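Local atomic coordinates of putative polysaccharide biosynthesis protein with aminopeptidase-like domain (Clostridium acetobutylicum, PDB entry 3K9T), a protein that binds one zinc ion per subunit and probably acts in the biosynthesis of modified polysaccharides, and is not expected to act as a peptidase despite its aminopeptidase-like region. Residues A[258-266]-A[285-296]; A[352-361]-A[396-406]. All blocks are in the same frame, centred on the assembly; numbering follows the deposited sequence.

Contact 1 (A[258-266]-A[285-296]); sequences GIKNYKRTK and SEYYVADFFPWG
Tyr262 sits between Tyr288 and Ala290 of the neighbouring strand and spends both of its backbone polar groups on them: its N donates to Tyr288 O, and its O receives Ala290 N at 2.8 Å. The same alternation continues at both ends, with Tyr288 N bonded to Lys260 O and Arg264 N to Ala290 O. Ahead of the first bond a water takes over, accepting from Lys260 N and Lys260 NZ and donating to Glu286 O; Lys260 NZ is also paired with Asp341. Strands 260-263 and 287-290 run parallel, 15° apart, and with helix 271-282 between them in sequence they form a beta-alpha-beta unit at one edge of the large mixed sheet. At and beyond the C-terminal ends of the strands, side chains supply further bonds. Arg264 NH1 reaches Asp291 OD1 at 2.8 Å in a salt bridge that lies in the guanidinium plane but meets the carboxylate from above, while NE pairs with Glu277. Val289 CG1 covers one guanidinium face, 3.6 Å from Arg264 NE. Lys263, with CG anti to the backbone N (chi1 175°) and every later torsion extended, carries its ammonium over the face of Phe293 in a cation-pi contact, NZ 3.4 Å from the ring centroid. The same NZ donates to Phe293 O at 2.9 Å and forms a salt bridge with Glu299. Phe292 receives Lys266 CB over the centre of its ring, and a second water links its backbone N to Thr265 O.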
# COMPACT_ATOMS: atom_id res chain seq x y z
N GLY A 258 11.12 -11.27 -27.48
CA GLY A 258 10.15 -11.01 -26.41
C GLY A 258 10.23 -9.67 -25.70
O GLY A 258 11.08 -8.85 -26.00
N ILE A 259 9.35 -9.47 -24.72
CA ILE A 259 9.31 -8.22 -23.99
C ILE A 259 10.50 -8.16 -22.97
O ILE A 259 11.10 -9.18 -22.65
CB ILE A 259 7.93 -8.00 -23.27
CG1 ILE A 259 7.68 -9.05 -22.20
CG2 ILE A 259 6.74 -7.96 -24.28
CD1 ILE A 259 6.71 -8.57 -21.05
N LYS A 260 10.82 -6.95 -22.50
CA LYS A 260 11.85 -6.75 -21.46
C LYS A 260 11.35 -7.19 -20.09
O LYS A 260 10.16 -7.08 -19.77
CB LYS A 260 12.30 -5.28 -21.41
CG LYS A 260 13.06 -4.78 -22.69
CD LYS A 260 13.38 -3.30 -22.64
CE LYS A 260 12.16 -2.45 -22.91
NZ LYS A 260 11.66 -2.63 -24.28
N ASN A 261 12.27 -7.73 -19.31
CA ASN A 261 12.04 -8.16 -17.97
C ASN A 261 13.10 -7.60 -17.04
O ASN A 261 14.28 -7.76 -17.29
CB ASN A 261 12.12 -9.69 -17.89
CG ASN A 261 10.87 -10.38 -18.38
OD1 ASN A 261 9.95 -10.57 -17.62
ND2 ASN A 261 10.85 -10.79 -19.65
N TYR A 262 12.68 -6.96 -15.95
CA TYR A 262 13.61 -6.47 -14.93
C TYR A 262 13.47 -7.20 -13.62
O TYR A 262 12.41 -7.21 -13.01
CB TYR A 262 13.40 -4.99 -14.65
CG TYR A 262 14.35 -4.48 -13.60
CD1 TYR A 262 15.73 -4.52 -13.80
CD2 TYR A 262 13.89 -3.95 -12.41
CE1 TYR A 262 16.63 -4.03 -12.83
CE2 TYR A 262 14.78 -3.46 -11.43
CZ TYR A 262 16.15 -3.51 -11.65
OH TYR A 262 17.00 -3.03 -10.67
N LYS A 263 14.57 -7.80 -13.17
CA LYS A 263 14.64 -8.39 -11.83
C LYS A 263 15.23 -7.34 -10.91
O LYS A 263 16.33 -6.82 -11.14
CB LYS A 263 15.48 -9.67 -11.82
CG LYS A 263 15.72 -10.30 -10.46
CD LYS A 263 16.50 -11.62 -10.62
CE LYS A 263 16.86 -12.27 -9.29
NZ LYS A 263 17.46 -13.62 -9.49
N ARG A 264 14.51 -7.02 -9.86
CA ARG A 264 14.99 -6.06 -8.90
C ARG A 264 16.13 -6.54 -8.02
O ARG A 264 16.32 -7.73 -7.80
CB ARG A 264 13.85 -5.69 -7.98
CG ARG A 264 12.77 -4.95 -8.66
CD ARG A 264 11.72 -4.76 -7.68
NE ARG A 264 10.78 -3.77 -8.13
CZ ARG A 264 9.49 -3.82 -7.88
NH1 ARG A 264 8.96 -4.84 -7.22
NH2 ARG A 264 8.71 -2.86 -8.32
N THR A 265 16.82 -5.56 -7.48
CA THR A 265 17.78 -5.79 -6.41
C THR A 265 17.05 -6.37 -5.21
O THR A 265 15.83 -6.24 -5.10
CB THR A 265 18.44 -4.46 -5.95
OG1 THR A 265 17.51 -3.65 -5.18
CG2 THR A 265 18.97 -3.71 -7.14
N LYS A 266 17.82 -6.95 -4.28
CA LYS A 266 17.24 -7.53 -3.08
C LYS A 266 16.48 -6.46 -2.28
O LYS A 266 15.56 -6.80 -1.57
CB LYS A 266 18.31 -8.23 -2.21
CG LYS A 266 19.22 -7.27 -1.40
CD LYS A 266 20.24 -7.97 -0.46
CE LYS A 266 19.84 -8.08 1.05
NZ LYS A 266 20.71 -9.19 1.71
N SER A 285 6.82 0.19 -24.75
CA SER A 285 6.59 -1.25 -24.97
C SER A 285 6.14 -1.88 -23.68
O SER A 285 6.20 -1.26 -22.62
CB SER A 285 7.85 -1.99 -25.42
OG SER A 285 8.32 -1.44 -26.62
N GLU A 286 5.68 -3.12 -23.79
CA GLU A 286 5.31 -3.91 -22.64
C GLU A 286 6.56 -4.38 -21.97
O GLU A 286 7.58 -4.49 -22.62
CB GLU A 286 4.53 -5.15 -23.04
CG GLU A 286 3.08 -4.90 -23.51
CD GLU A 286 2.26 -6.20 -23.60
OE1 GLU A 286 2.58 -7.17 -22.85
OE2 GLU A 286 1.31 -6.24 -24.41
N TYR A 287 6.47 -4.62 -20.67
CA TYR A 287 7.56 -5.15 -19.88
C TYR A 287 7.02 -5.81 -18.63
O TYR A 287 5.84 -5.74 -18.31
CB TYR A 287 8.52 -4.04 -19.47
CG TYR A 287 7.88 -2.98 -18.62
CD1 TYR A 287 7.11 -1.98 -19.20
CD2 TYR A 287 8.01 -3.00 -17.22
CE1 TYR A 287 6.50 -0.99 -18.43
CE2 TYR A 287 7.38 -2.02 -16.43
CZ TYR A 287 6.64 -1.03 -17.04
OH TYR A 287 6.02 -0.06 -16.29
N TYR A 288 7.89 -6.47 -17.90
CA TYR A 288 7.48 -7.09 -16.69
C TYR A 288 8.58 -6.88 -15.68
O TYR A 288 9.75 -6.94 -16.04
CB TYR A 288 7.17 -8.57 -16.93
CG TYR A 288 6.77 -9.28 -15.68
CD1 TYR A 288 5.50 -9.09 -15.12
CD2 TYR A 288 7.67 -10.14 -15.02
CE1 TYR A 288 5.13 -9.74 -13.94
CE2 TYR A 288 7.31 -10.78 -13.85
CZ TYR A 288 6.04 -10.57 -13.32
OH TYR A 288 5.69 -11.20 -12.16
N VAL A 289 8.20 -6.59 -14.44
CA VAL A 289 9.15 -6.41 -13.35
C VAL A 289 8.94 -7.54 -12.35
O VAL A 289 7.81 -7.86 -12.04
CB VAL A 289 8.93 -5.08 -12.65
CG1 VAL A 289 9.87 -4.95 -11.40
CG2 VAL A 289 9.08 -3.93 -13.63
N ALA A 290 10.01 -8.15 -11.86
CA ALA A 290 9.94 -9.23 -10.85
C ALA A 290 10.71 -8.80 -9.64
O ALA A 290 11.65 -8.05 -9.76
CB ALA A 290 10.55 -10.52 -11.39
N ASP A 291 10.32 -9.28 -8.48
CA ASP A 291 11.10 -9.04 -7.26
C ASP A 291 12.31 -9.96 -7.24
O ASP A 291 12.38 -10.95 -7.96
CB ASP A 291 10.27 -9.30 -5.98
CG ASP A 291 9.18 -8.23 -5.73
OD1 ASP A 291 9.52 -7.04 -5.59
OD2 ASP A 291 7.99 -8.60 -5.67
N PHE A 292 13.26 -9.60 -6.40
CA PHE A 292 14.45 -10.40 -6.22
C PHE A 292 14.13 -11.78 -5.71
O PHE A 292 13.21 -11.98 -4.97
CB PHE A 292 15.37 -9.73 -5.21
CG PHE A 292 16.60 -10.56 -4.85
CD1 PHE A 292 17.72 -10.53 -5.65
CD2 PHE A 292 16.64 -11.30 -3.67
CE1 PHE A 292 18.84 -11.24 -5.31
CE2 PHE A 292 17.74 -12.01 -3.33
CZ PHE A 292 18.86 -11.98 -4.15
N PHE A 293 14.93 -12.74 -6.15
CA PHE A 293 14.97 -14.08 -5.57
C PHE A 293 16.44 -14.46 -5.67
O PHE A 293 17.06 -14.14 -6.68
CB PHE A 293 14.07 -15.06 -6.34
CG PHE A 293 14.20 -14.97 -7.84
CD1 PHE A 293 13.44 -14.07 -8.56
CD2 PHE A 293 15.07 -15.81 -8.53
CE1 PHE A 293 13.56 -13.99 -9.94
CE2 PHE A 293 15.18 -15.75 -9.90
CZ PHE A 293 14.42 -14.84 -10.61
N PRO A 294 16.98 -15.14 -4.64
CA PRO A 294 18.39 -15.53 -4.55
C PRO A 294 18.79 -16.78 -5.40
O PRO A 294 19.50 -17.69 -4.94
CB PRO A 294 18.58 -15.75 -3.06
CG PRO A 294 17.28 -16.39 -2.67
CD PRO A 294 16.22 -15.72 -3.53
N TRP A 295 18.32 -16.81 -6.64
CA TRP A 295 18.84 -17.75 -7.62
C TRP A 295 18.70 -17.08 -8.99
O TRP A 295 18.25 -15.93 -9.08
CB TRP A 295 18.20 -19.15 -7.51
CG TRP A 295 16.76 -19.15 -7.69
CD1 TRP A 295 16.08 -19.23 -8.88
CD2 TRP A 295 15.77 -19.07 -6.67
NE1 TRP A 295 14.74 -19.21 -8.66
CE2 TRP A 295 14.51 -19.10 -7.31
CE3 TRP A 295 15.82 -18.95 -5.27
CZ2 TRP A 295 13.30 -19.03 -6.59
CZ3 TRP A 295 14.61 -18.89 -4.56
CH2 TRP A 295 13.37 -18.94 -5.23
N GLY A 296 19.15 -17.76 -10.04
CA GLY A 296 19.25 -17.17 -11.36
C GLY A 296 20.70 -16.91 -11.71
O GLY A 296 21.48 -17.84 -11.79
O HOH W 1 9.81 -4.75 -24.15
O HOH W 2 13.29 -7.10 -4.79

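Contact 2 (A[352-361]-A[396-406]); sequences TIENNRTYLN and LNMSDGKNSLL
Leu396, near the end of helix 389-398, offers its carbonyl O to Asn361 ND2 at 2.8 Å; the amide donor stands above the carbonyl plane, and Leu396 CD2 packs against the same amide group. Asn361 CG lies anti to its backbone N (chi1 -175°), which carries the amide back to the helix end. Next comes Ser399, the first residue to leave the helix: its O takes Asn361 N in a nearly straight bond (2.9 Å, 175° at the hydrogen), and its CB rests against Tyr359 O. Asp400 forms an Asx turn, OD1 accepting Lys402 N, while Leu360 CD1 comes up to its carbonyl O. At Gly401 the direct bond to Tyr359 O is weak, and a water joins these two atoms and Asn403 O. A second water links Asn403 O to Tyr359 N and Ser399 OG, which is also hydrogen-bonded to Val395 O. Asn403 ND2 turns back to Met398 O, a carbonyl that also accepts Asp400 N. Ser404 is the N-cap of helix 405-412, its OG bonded to Asp407 N, and a further water joins that OG to Asn356 ND2. Leu405 N donates to Arg357 O, and Leu405 CD2 meets the edge of the Tyr359 ring at 3.9 Å. Leu406 N bonds to Asn356 OD1 at 3.0 Å, while Asn356 ND2 is held by Glu271. Within the permuted winged helix-turn-helix region, strand 358-361 thus spans the corner between two helices, its other edge paired with strand 432-434. The chemistry implies division of labour: residues 356-357 satisfy the first N-H groups of helix 405-412, Asn361 takes up carbonyls where helix 389-398 ends, and waters serve the middle.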
# COMPACT_ATOMS: atom_id res chain seq x y z
N THR A 352 19.90 8.07 -17.45
CA THR A 352 19.13 8.45 -16.25
C THR A 352 20.03 8.48 -15.00
O THR A 352 19.98 9.41 -14.17
CB THR A 352 17.89 7.53 -16.06
OG1 THR A 352 17.13 7.49 -17.27
CG2 THR A 352 17.01 8.02 -14.93
N ILE A 353 20.86 7.47 -14.86
CA ILE A 353 21.80 7.38 -13.76
C ILE A 353 22.65 8.64 -13.72
O ILE A 353 22.82 9.23 -12.67
CB ILE A 353 22.74 6.17 -13.92
CG1 ILE A 353 21.99 4.88 -13.67
CG2 ILE A 353 23.96 6.28 -12.97
CD1 ILE A 353 22.79 3.67 -14.18
N GLU A 354 23.17 9.02 -14.87
CA GLU A 354 24.09 10.14 -14.97
C GLU A 354 23.45 11.50 -14.71
O GLU A 354 24.05 12.35 -14.07
CB GLU A 354 24.68 10.14 -16.37
CG GLU A 354 25.70 9.07 -16.60
CD GLU A 354 27.05 9.44 -16.05
OE1 GLU A 354 27.48 10.57 -16.32
OE2 GLU A 354 27.67 8.59 -15.36
N ASN A 355 22.23 11.70 -15.21
CA ASN A 355 21.52 12.97 -15.09
C ASN A 355 20.53 13.11 -13.93
O ASN A 355 19.75 14.07 -13.91
CB ASN A 355 20.79 13.30 -16.41
CG ASN A 355 21.75 13.56 -17.55
OD1 ASN A 355 22.58 14.45 -17.47
ND2 ASN A 355 21.63 12.77 -18.64
N ASN A 356 20.54 12.17 -12.99
CA ASN A 356 19.64 12.22 -11.83
C ASN A 356 20.17 13.17 -10.77
O ASN A 356 20.54 12.75 -9.68
CB ASN A 356 19.44 10.82 -11.20
CG ASN A 356 18.34 10.80 -10.13
OD1 ASN A 356 17.43 11.62 -10.18
ND2 ASN A 356 18.42 9.87 -9.17
N ARG A 357 20.13 14.46 -11.05
CA ARG A 357 20.66 15.44 -10.10
C ARG A 357 19.66 15.88 -9.02
O ARG A 357 18.50 15.49 -9.05
CB ARG A 357 21.24 16.61 -10.88
CG ARG A 357 22.45 16.19 -11.65
CD ARG A 357 22.93 17.24 -12.63
NE ARG A 357 23.79 16.55 -13.58
CZ ARG A 357 25.03 16.15 -13.31
NH1 ARG A 357 25.61 16.41 -12.13
NH2 ARG A 357 25.71 15.50 -14.24
N THR A 358 20.15 16.60 -8.01
CA THR A 358 19.29 17.23 -7.01
C THR A 358 19.58 18.72 -7.03
O THR A 358 20.71 19.12 -7.11
CB THR A 358 19.47 16.67 -5.63
OG1 THR A 358 19.06 15.30 -5.65
CG2 THR A 358 18.59 17.41 -4.65
N TYR A 359 18.51 19.51 -7.04
CA TYR A 359 18.62 20.96 -7.15
C TYR A 359 17.88 21.68 -6.03
O TYR A 359 17.02 21.12 -5.34
CB TYR A 359 18.02 21.46 -8.46
CG TYR A 359 18.68 21.03 -9.76
CD1 TYR A 359 19.71 21.79 -10.33
CD2 TYR A 359 18.22 19.93 -10.47
CE1 TYR A 359 20.28 21.42 -11.56
CE2 TYR A 359 18.79 19.56 -11.70
CZ TYR A 359 19.82 20.30 -12.23
OH TYR A 359 20.37 19.92 -13.43
N LEU A 360 18.24 22.94 -5.86
CA LEU A 360 17.57 23.82 -4.92
C LEU A 360 16.98 24.97 -5.74
O LEU A 360 17.67 25.61 -6.52
CB LEU A 360 18.56 24.36 -3.91
CG LEU A 360 17.96 25.18 -2.79
CD1 LEU A 360 17.17 24.26 -1.89
CD2 LEU A 360 19.10 25.84 -2.05
N ASN A 361 15.68 25.18 -5.59
CA ASN A 361 14.98 26.33 -6.17
C ASN A 361 15.52 27.60 -5.51
O ASN A 361 15.41 27.76 -4.29
CB ASN A 361 13.47 26.15 -5.91
CG ASN A 361 12.61 27.21 -6.55
OD1 ASN A 361 13.07 28.27 -6.92
ND2 ASN A 361 11.31 26.94 -6.62
N LEU A 396 10.33 23.29 -9.92
CA LEU A 396 10.42 24.41 -8.99
C LEU A 396 9.79 24.05 -7.67
O LEU A 396 10.32 24.37 -6.60
CB LEU A 396 9.75 25.66 -9.56
CG LEU A 396 10.50 26.30 -10.75
CD1 LEU A 396 9.60 27.20 -11.55
CD2 LEU A 396 11.70 27.08 -10.21
N ASN A 397 8.67 23.35 -7.74
CA ASN A 397 7.88 23.11 -6.58
C ASN A 397 8.52 22.10 -5.65
O ASN A 397 8.51 22.28 -4.43
CB ASN A 397 6.46 22.71 -6.96
CG ASN A 397 5.65 22.32 -5.78
OD1 ASN A 397 5.70 21.17 -5.38
ND2 ASN A 397 4.92 23.28 -5.19
N MSE A 398 9.11 21.07 -6.23
CA MSE A 398 9.73 20.02 -5.42
C MSE A 398 11.23 20.16 -5.17
O MSE A 398 11.78 19.36 -4.45
CB MSE A 398 9.45 18.67 -6.05
CG MSE A 398 7.98 18.24 -5.90
SE MSE A 398 7.68 16.56 -6.78
CE MSE A 398 8.55 15.39 -5.46
N SER A 399 11.92 21.14 -5.75
CA SER A 399 13.35 21.28 -5.52
C SER A 399 13.65 22.01 -4.21
O SER A 399 14.06 23.18 -4.18
CB SER A 399 14.04 21.93 -6.71
OG SER A 399 14.03 21.04 -7.81
N ASP A 400 13.43 21.31 -3.10
CA ASP A 400 13.75 21.87 -1.77
C ASP A 400 15.12 21.45 -1.27
O ASP A 400 15.47 21.74 -0.14
CB ASP A 400 12.68 21.47 -0.74
CG ASP A 400 12.42 19.97 -0.69
OD1 ASP A 400 13.11 19.18 -1.40
OD2 ASP A 400 11.50 19.59 0.07
N GLY A 401 15.87 20.74 -2.11
CA GLY A 401 17.16 20.21 -1.76
C GLY A 401 17.10 18.73 -1.42
O GLY A 401 18.12 18.09 -1.37
N LYS A 402 15.91 18.19 -1.21
CA LYS A 402 15.77 16.80 -0.84
C LYS A 402 15.28 15.91 -1.99
O LYS A 402 15.46 14.72 -1.94
CB LYS A 402 14.83 16.71 0.37
CG LYS A 402 15.50 17.24 1.66
CD LYS A 402 14.53 17.31 2.87
CE LYS A 402 14.18 18.74 3.26
NZ LYS A 402 12.83 18.87 3.88
N ASN A 403 14.67 16.49 -3.02
CA ASN A 403 14.15 15.70 -4.12
C ASN A 403 15.03 15.67 -5.37
O ASN A 403 15.41 16.70 -5.89
CB ASN A 403 12.79 16.21 -4.52
CG ASN A 403 11.78 16.08 -3.41
OD1 ASN A 403 11.34 14.99 -3.03
ND2 ASN A 403 11.38 17.21 -2.90
N SER A 404 15.30 14.46 -5.86
CA SER A 404 16.07 14.21 -7.08
C SER A 404 15.12 14.38 -8.25
O SER A 404 13.91 14.40 -8.08
CB SER A 404 16.62 12.76 -7.08
OG SER A 404 15.58 11.76 -7.18
N LEU A 405 15.66 14.50 -9.44
CA LEU A 405 14.83 14.58 -10.63
C LEU A 405 13.97 13.31 -10.82
O LEU A 405 12.85 13.38 -11.34
CB LEU A 405 15.70 14.82 -11.88
CG LEU A 405 16.48 16.12 -11.99
CD1 LEU A 405 17.05 16.23 -13.39
CD2 LEU A 405 15.59 17.32 -11.70
N LEU A 406 14.51 12.16 -10.40
CA LEU A 406 13.82 10.88 -10.48
C LEU A 406 12.62 10.93 -9.53
O LEU A 406 11.52 10.44 -9.84
CB LEU A 406 14.77 9.72 -10.13
CG LEU A 406 14.29 8.28 -10.38
CD1 LEU A 406 13.94 8.08 -11.82
CD2 LEU A 406 15.31 7.22 -9.87
O HOH W 3 16.76 9.44 -6.51
O HOH W 4 15.60 19.03 -4.46
O HOH W 5 15.81 18.74 -7.71

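Following the chain from the N terminus, contact 1 comes first: it closes a loop of 18 residues, mostly helix 271-282, and joins the outermost strand 287-290 to the mixed sheet of the aminopeptidase-like region. The chain then passes through strand 311-315 and helix 336-355, which leads into contact 2. There a loop of 34 residues closes between 352-361 and 396-406, joining the end of helix 336-355 and the first strand of the winged helix-turn-helix region to the turn between helices 389-398 and 405-412. The two loops follow in series, neither nesting nor crossing, and their centres lie about 27 Å apart. Helix 271-282 connects them indirectly, since its residues touch side chains of both contacts.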